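IMPACT family member YigZ (Escherichia coli, PDB 1VI7) is of unknown function but may bind guanyl nucleotides and hydrolyse nucleoside triphosphates. Local coordinates at residues Glu5-Val16 / Ala127-Pro138. Residues are numbered along the deposited sequence; the frame is centred on the assembly and turned at random.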
ATOM      1  N   GLU A   5       4.658  12.636  -6.726  1.00 64.11           N
ATOM      2  CA  GLU A   5       3.317  13.205  -6.798  1.00 63.10           C
ATOM      3  C   GLU A   5       2.238  12.168  -6.573  1.00 61.54           C
ATOM      4  O   GLU A   5       1.619  12.101  -5.498  1.00 61.46           O
ATOM      5  CB  GLU A   5       3.142  13.964  -8.105  1.00 65.57           C
ATOM      6  CG  GLU A   5       3.765  13.349  -9.326  1.00 69.82           C
ATOM      7  CD  GLU A   5       5.191  13.731  -9.632  1.00 71.42           C
ATOM      8  OE1 GLU A   5       6.041  13.762  -8.715  1.00 71.37           O
ATOM      9  OE2 GLU A   5       5.532  13.966 -10.824  1.00 72.19           O
ATOM     10  N   SER A   6       1.979  11.312  -7.562  1.00 59.59           N
ATOM     11  CA  SER A   6       0.988  10.256  -7.365  1.00 55.88           C
ATOM     12  C   SER A   6       1.505   8.968  -8.022  1.00 53.96           C
ATOM     13  O   SER A   6       2.503   8.949  -8.722  1.00 52.40           O
ATOM     14  CB  SER A   6      -0.382  10.597  -7.899  1.00 53.16           C
ATOM     15  OG  SER A   6      -0.391  10.543  -9.313  1.00 51.22           O
ATOM     16  N   TRP A   7       0.754   7.917  -7.766  1.00 52.46           N
ATOM     17  CA  TRP A   7       1.085   6.606  -8.294  1.00 51.01           C
ATOM     18  C   TRP A   7      -0.175   5.767  -8.506  1.00 49.19           C
ATOM     19  O   TRP A   7      -1.254   6.215  -8.129  1.00 49.38           O
ATOM     20  CB  TRP A   7       2.075   5.918  -7.376  1.00 50.35           C
ATOM     21  CG  TRP A   7       1.663   5.667  -5.968  1.00 47.21           C
ATOM     22  CD1 TRP A   7       0.961   4.601  -5.496  1.00 46.12           C
ATOM     23  CD2 TRP A   7       1.961   6.477  -4.822  1.00 47.10           C
ATOM     24  NE1 TRP A   7       0.791   4.689  -4.145  1.00 45.84           N
ATOM     25  CE2 TRP A   7       1.399   5.837  -3.703  1.00 48.00           C
ATOM     26  CE3 TRP A   7       2.643   7.686  -4.644  1.00 44.84           C
ATOM     27  CZ2 TRP A   7       1.493   6.354  -2.403  1.00 48.71           C
ATOM     28  CZ3 TRP A   7       2.732   8.191  -3.359  1.00 45.85           C
ATOM     29  CH2 TRP A   7       2.170   7.543  -2.258  1.00 46.44           C
ATOM     30  N   LEU A   8      -0.020   4.583  -9.091  1.00 46.16           N
ATOM     31  CA  LEU A   8      -1.156   3.714  -9.327  1.00 43.57           C
ATOM     32  C   LEU A   8      -1.151   2.602  -8.283  1.00 42.27           C
ATOM     33  O   LEU A   8      -0.086   2.372  -7.700  1.00 42.41           O
ATOM     34  CB  LEU A   8      -1.129   3.091 -10.720  1.00 44.46           C
ATOM     35  CG  LEU A   8      -1.061   4.009 -11.934  1.00 43.60           C
ATOM     36  CD1 LEU A   8      -0.942   3.209 -13.217  1.00 42.24           C
ATOM     37  CD2 LEU A   8      -2.258   4.937 -12.014  1.00 43.76           C
ATOM     38  N   ILE A   9      -2.326   2.116  -7.906  1.00 39.51           N
ATOM     39  CA  ILE A   9      -2.411   1.005  -6.949  1.00 36.89           C
ATOM     40  C   ILE A   9      -3.481   0.042  -7.444  1.00 35.96           C
ATOM     41  O   ILE A   9      -4.220   0.388  -8.390  1.00 36.38           O
ATOM     42  CB  ILE A   9      -2.718   1.491  -5.539  1.00 38.70           C
ATOM     43  CG1 ILE A   9      -4.031   2.283  -5.456  1.00 35.25           C
ATOM     44  CG2 ILE A   9      -1.604   2.373  -4.951  1.00 40.33           C
ATOM     45  CD1 ILE A   9      -5.217   1.469  -5.032  1.00 29.13           C
ATOM     46  N   PRO A  10      -3.611  -1.133  -6.835  1.00 33.18           N
ATOM     47  CA  PRO A  10      -4.606  -2.089  -7.258  1.00 32.54           C
ATOM     48  C   PRO A  10      -6.027  -1.677  -6.899  1.00 33.65           C
ATOM     49  O   PRO A  10      -6.362  -1.528  -5.716  1.00 34.29           O
ATOM     50  CB  PRO A  10      -4.219  -3.375  -6.528  1.00 30.84           C
ATOM     51  CG  PRO A  10      -2.906  -3.169  -5.950  1.00 29.61           C
ATOM     52  CD  PRO A  10      -2.678  -1.691  -5.853  1.00 31.11           C
ATOM     53  N   ALA A  11      -6.943  -1.751  -7.853  1.00 34.23           N
ATOM     54  CA  ALA A  11      -8.357  -1.454  -7.685  1.00 33.07           C
ATOM     55  C   ALA A  11      -9.184  -2.700  -7.428  1.00 33.07           C
ATOM     56  O   ALA A  11     -10.396  -2.699  -7.179  1.00 33.09           O
ATOM     57  CB  ALA A  11      -8.874  -0.722  -8.926  1.00 28.54           C
ATOM     58  N   ALA A  12      -8.562  -3.856  -7.526  1.00 33.35           N
ATOM     59  CA  ALA A  12      -9.255  -5.114  -7.290  1.00 34.62           C
ATOM     60  C   ALA A  12      -8.189  -6.212  -7.204  1.00 36.87           C
ATOM     61  O   ALA A  12      -7.111  -6.055  -7.767  1.00 36.90           O
ATOM     62  CB  ALA A  12     -10.259  -5.466  -8.352  1.00 30.81           C
ATOM     63  N   PRO A  13      -8.504  -7.216  -6.415  1.00 38.25           N
ATOM     64  CA  PRO A  13      -7.606  -8.344  -6.206  1.00 37.83           C
ATOM     65  C   PRO A  13      -7.562  -9.186  -7.469  1.00 36.70           C
ATOM     66  O   PRO A  13      -8.408  -8.994  -8.336  1.00 34.97           O
ATOM     67  CB  PRO A  13      -8.281  -9.109  -5.067  1.00 38.56           C
ATOM     68  CG  PRO A  13      -9.731  -8.851  -5.252  1.00 38.15           C
ATOM     69  CD  PRO A  13      -9.823  -7.445  -5.778  1.00 38.69           C
ATOM     70  N   VAL A  14      -6.534 -10.002  -7.597  1.00 36.54           N
ATOM     71  CA  VAL A  14      -6.353 -10.868  -8.750  1.00 35.86           C
ATOM     72  C   VAL A  14      -5.912 -12.249  -8.230  1.00 38.75           C
ATOM     73  O   VAL A  14      -5.096 -12.334  -7.311  1.00 38.36           O
ATOM     74  CB  VAL A  14      -5.248 -10.403  -9.705  1.00 30.07           C
ATOM     75  CG1 VAL A  14      -5.030 -11.377 -10.847  1.00 21.69           C
ATOM     76  CG2 VAL A  14      -5.457  -9.001 -10.216  1.00 30.05           C
ATOM     77  N   THR A  15      -6.367 -13.266  -8.934  1.00 39.47           N
ATOM     78  CA  THR A  15      -6.024 -14.625  -8.546  1.00 41.70           C
ATOM     79  C   THR A  15      -5.807 -15.428  -9.800  1.00 43.13           C
ATOM     80  O   THR A  15      -6.692 -15.418 -10.661  1.00 45.97           O
ATOM     81  CB  THR A  15      -7.165 -15.205  -7.698  1.00 44.12           C
ATOM     82  OG1 THR A  15      -6.961 -16.598  -7.445  1.00 48.71           O
ATOM     83  CG2 THR A  15      -8.497 -15.038  -8.417  1.00 47.42           C
ATOM     84  N   VAL A  16      -4.616 -15.971 -10.027  1.00 43.77           N
ATOM     85  CA  VAL A  16      -4.476 -16.812 -11.236  1.00 44.57           C
ATOM     86  C   VAL A  16      -3.783 -18.099 -10.820  1.00 46.15           C
ATOM     87  O   VAL A  16      -3.190 -18.126  -9.725  1.00 46.09           O
ATOM     88  CB  VAL A  16      -3.980 -16.099 -12.448  1.00 42.01           C
ATOM     89  CG1 VAL A  16      -3.041 -14.946 -12.166  1.00 40.88           C
ATOM     90  CG2 VAL A  16      -3.335 -17.046 -13.476  1.00 42.73           C
ATOM     91  N   ALA A 127      -0.351 -12.660 -13.356  1.00 33.03           N
ATOM     92  CA  ALA A 127      -1.368 -12.046 -12.522  1.00 30.87           C
ATOM     93  C   ALA A 127      -1.425 -10.544 -12.819  1.00 30.28           C
ATOM     94  O   ALA A 127      -2.461  -9.923 -12.970  1.00 26.84           O
ATOM     95  CB  ALA A 127      -0.990 -12.233 -11.056  1.00 30.02           C
ATOM     96  N   LEU A 128      -0.199 -10.017 -12.924  1.00 30.15           N
ATOM     97  CA  LEU A 128       0.055  -8.632 -13.221  1.00 28.49           C
ATOM     98  C   LEU A 128      -0.541  -8.216 -14.531  1.00 29.19           C
ATOM     99  O   LEU A 128      -1.074  -7.103 -14.605  1.00 30.63           O
ATOM    100  CB  LEU A 128       1.520  -8.275 -13.078  1.00 25.16           C
ATOM    101  CG  LEU A 128       2.010  -8.253 -11.620  1.00 27.27           C
ATOM    102  CD1 LEU A 128       3.507  -8.133 -11.570  1.00 28.72           C
ATOM    103  CD2 LEU A 128       1.323  -7.139 -10.825  1.00 27.65           C
ATOM    104  N   ARG A 129      -0.631  -9.103 -15.507  1.00 30.69           N
ATOM    105  CA  ARG A 129      -1.280  -8.831 -16.775  1.00 30.63           C
ATOM    106  C   ARG A 129      -2.788  -8.652 -16.566  1.00 29.33           C
ATOM    107  O   ARG A 129      -3.468  -8.209 -17.499  1.00 31.57           O
ATOM    108  CB  ARG A 129      -1.058  -9.907 -17.815  1.00 30.69           C
ATOM    109  CG  ARG A 129       0.253 -10.069 -18.481  1.00 31.54           C
ATOM    110  CD  ARG A 129       0.356 -11.421 -19.198  1.00 37.09           C
ATOM    111  NE  ARG A 129       1.747 -11.839 -19.348  1.00 42.95           N
ATOM    112  CZ  ARG A 129       2.619 -11.255 -20.162  1.00 48.72           C
ATOM    113  NH1 ARG A 129       3.880 -11.681 -20.227  1.00 49.99           N
ATOM    114  NH2 ARG A 129       2.238 -10.253 -20.957  1.00 51.49           N
ATOM    115  N   GLN A 130      -3.376  -9.131 -15.498  1.00 29.60           N
ATOM    116  CA  GLN A 130      -4.819  -8.936 -15.307  1.00 30.78           C
ATOM    117  C   GLN A 130      -5.154  -7.939 -14.209  1.00 29.65           C
ATOM    118  O   GLN A 130      -6.333  -7.782 -13.870  1.00 29.17           O
ATOM    119  CB  GLN A 130      -5.492 -10.296 -15.045  1.00 32.14           C
ATOM    120  CG  GLN A 130      -5.055 -11.361 -16.016  1.00 38.74           C
ATOM    121  CD  GLN A 130      -5.635 -12.738 -15.864  1.00 42.14           C
ATOM    122  OE1 GLN A 130      -4.979 -13.698 -16.314  1.00 42.40           O
ATOM    123  NE2 GLN A 130      -6.828 -12.877 -15.286  1.00 40.70           N
ATOM    124  N   LEU A 131      -4.188  -7.249 -13.632  1.00 28.03           N
ATOM    125  CA  LEU A 131      -4.413  -6.305 -12.567  1.00 27.44           C
ATOM    126  C   LEU A 131      -4.986  -4.994 -13.084  1.00 28.27           C
ATOM    127  O   LEU A 131      -4.488  -4.385 -14.059  1.00 29.60           O
ATOM    128  CB  LEU A 131      -3.097  -6.039 -11.783  1.00 26.34           C
ATOM    129  CG  LEU A 131      -3.187  -5.026 -10.648  1.00 23.37           C
ATOM    130  CD1 LEU A 131      -4.112  -5.545  -9.556  1.00 26.38           C
ATOM    131  CD2 LEU A 131      -1.862  -4.655 -10.043  1.00 25.73           C
ATOM    132  N   THR A 132      -6.082  -4.571 -12.481  1.00 27.05           N
ATOM    133  CA  THR A 132      -6.729  -3.290 -12.810  1.00 25.80           C
ATOM    134  C   THR A 132      -6.258  -2.257 -11.802  1.00 25.36           C
ATOM    135  O   THR A 132      -6.109  -2.625 -10.619  1.00 26.31           O
ATOM    136  CB  THR A 132      -8.253  -3.423 -12.812  1.00 24.88           C
ATOM    137  OG1 THR A 132      -8.798  -3.536 -11.483  1.00 22.38           O
ATOM    138  CG2 THR A 132      -8.635  -4.671 -13.617  1.00 22.37           C
ATOM    139  N   THR A 133      -6.002  -1.030 -12.200  1.00 24.40           N
ATOM    140  CA  THR A 133      -5.462  -0.052 -11.273  1.00 26.69           C
ATOM    141  C   THR A 133      -6.248   1.221 -11.118  1.00 28.43           C
ATOM    142  O   THR A 133      -7.317   1.409 -11.677  1.00 28.44           O
ATOM    143  CB  THR A 133      -4.008   0.290 -11.711  1.00 26.31           C
ATOM    144  OG1 THR A 133      -3.970   0.472 -13.134  1.00 24.80           O
ATOM    145  CG2 THR A 133      -3.017  -0.793 -11.327  1.00 19.37           C
ATOM    146  N   GLN A 134      -5.737   2.133 -10.283  1.00 31.82           N
ATOM    147  CA  GLN A 134      -6.319   3.452 -10.064  1.00 34.92           C
ATOM    148  C   GLN A 134      -5.297   4.436  -9.496  1.00 35.76           C
ATOM    149  O   GLN A 134      -4.568   4.084  -8.565  1.00 36.34           O
ATOM    150  CB  GLN A 134      -7.533   3.409  -9.147  1.00 35.90           C
ATOM    151  CG  GLN A 134      -7.406   2.479  -7.965  1.00 39.29           C
ATOM    152  CD  GLN A 134      -8.524   2.681  -6.954  1.00 41.10           C
ATOM    153  OE1 GLN A 134      -9.422   1.854  -6.802  1.00 37.67           O
ATOM    154  NE2 GLN A 134      -8.436   3.812  -6.253  1.00 41.92           N
ATOM    155  N   ARG A 135      -5.320   5.681  -9.957  1.00 37.10           N
ATOM    156  CA  ARG A 135      -4.355   6.657  -9.452  1.00 39.78           C
ATOM    157  C   ARG A 135      -4.628   6.953  -7.989  1.00 42.33           C
ATOM    158  O   ARG A 135      -5.691   6.665  -7.454  1.00 42.63           O
ATOM    159  CB  ARG A 135      -4.274   7.919 -10.271  1.00 37.77           C
ATOM    160  CG  ARG A 135      -3.188   8.902  -9.882  1.00 34.28           C
ATOM    161  CD  ARG A 135      -2.891   9.825 -11.063  1.00 38.38           C
ATOM    162  NE  ARG A 135      -2.366   9.039 -12.174  1.00 43.17           N
ATOM    163  CZ  ARG A 135      -1.148   8.520 -12.217  1.00 48.10           C
ATOM    164  NH1 ARG A 135      -0.297   8.710 -11.208  1.00 51.07           N
ATOM    165  NH2 ARG A 135      -0.746   7.784 -13.252  1.00 47.95           N
ATOM    166  N   LYS A 136      -3.617   7.514  -7.325  1.00 45.37           N
ATOM    167  CA  LYS A 136      -3.782   7.798  -5.901  1.00 48.21           C
ATOM    168  C   LYS A 136      -2.928   8.947  -5.434  1.00 49.36           C
ATOM    169  O   LYS A 136      -1.752   8.745  -5.133  1.00 51.23           O
ATOM    170  CB  LYS A 136      -3.466   6.505  -5.122  1.00 47.73           C
ATOM    171  CG  LYS A 136      -3.617   6.701  -3.640  1.00 50.29           C
ATOM    172  CD  LYS A 136      -3.262   5.501  -2.801  1.00 51.41           C
ATOM    173  CE  LYS A 136      -2.886   5.939  -1.377  1.00 51.69           C
ATOM    174  NZ  LYS A 136      -1.856   7.024  -1.437  1.00 53.09           N
ATOM    175  N   THR A 137      -3.470  10.165  -5.423  1.00 50.84           N
ATOM    176  CA  THR A 137      -2.682  11.309  -4.950  1.00 52.26           C
ATOM    177  C   THR A 137      -2.813  11.442  -3.439  1.00 52.34           C
ATOM    178  O   THR A 137      -3.902  11.623  -2.899  1.00 53.22           O
ATOM    179  CB  THR A 137      -3.022  12.617  -5.639  1.00 54.16           C
ATOM    180  OG1 THR A 137      -3.284  12.413  -7.046  1.00 55.62           O
ATOM    181  CG2 THR A 137      -1.822  13.573  -5.547  1.00 55.41           C
ATOM    182  N   PRO A 138      -1.722  11.160  -2.736  1.00 52.70           N
ATOM    183  CA  PRO A 138      -1.684  11.214  -1.290  1.00 52.01           C
ATOM    184  C   PRO A 138      -1.902  12.615  -0.726  1.00 50.87           C
ATOM    185  O   PRO A 138      -1.450  13.625  -1.269  1.00 50.22           O
ATOM    186  CB  PRO A 138      -0.253  10.756  -0.960  1.00 51.44           C
ATOM    187  CG  PRO A 138       0.524  11.326  -2.122  1.00 51.40           C
ATOM    188  CD  PRO A 138      -0.354  10.987  -3.315  1.00 52.06           C
TER
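With CG anti to the backbone N (chi1 -174°) and the chain bent at chi3, R135 brings the edge of its guanidinium to S6 and one face to L8. NH1 donates to OG of S6 at 2.6 Å, with the hydroxyl near the guanidinium plane, while CD2 of L8 lies over that face toward its rim, 3.5 Å from NH2 of R135. CG of W7 sits between the backbone N and the carbonyl carbon (chi1 60°), which sets its indole beside the K136 chain, extended up to a bend at chi4; NZ of K136 comes within 3.5 Å of CZ2 of W7, and the P138 ring meets the far end of the indole. Were W7 replaced by alanine, P138 and K136 would probably lose their indole neighbour, leaving the lysine end freer to turn.

Between these side chains runs a short antiparallel ladder: N of I9 reaches O of Q134 at 3.1 Å, and N of Q134 returns to O of I9 at 3.0 Å. A nearly straight bond from N of A11 to O of T132 (3.0 Å) extends the link. V14 divides its methyls between A127 and L131, and V16 packs on A127.

A two-stranded ribbon can thus join segments 111 residues apart, here tying the N-terminal strand to the chain leaving helix 113-128, with P10 and L131 against I98 of strand 98-105 and V14 backbone-hydrogen-bonded to L29 of strand 23-31.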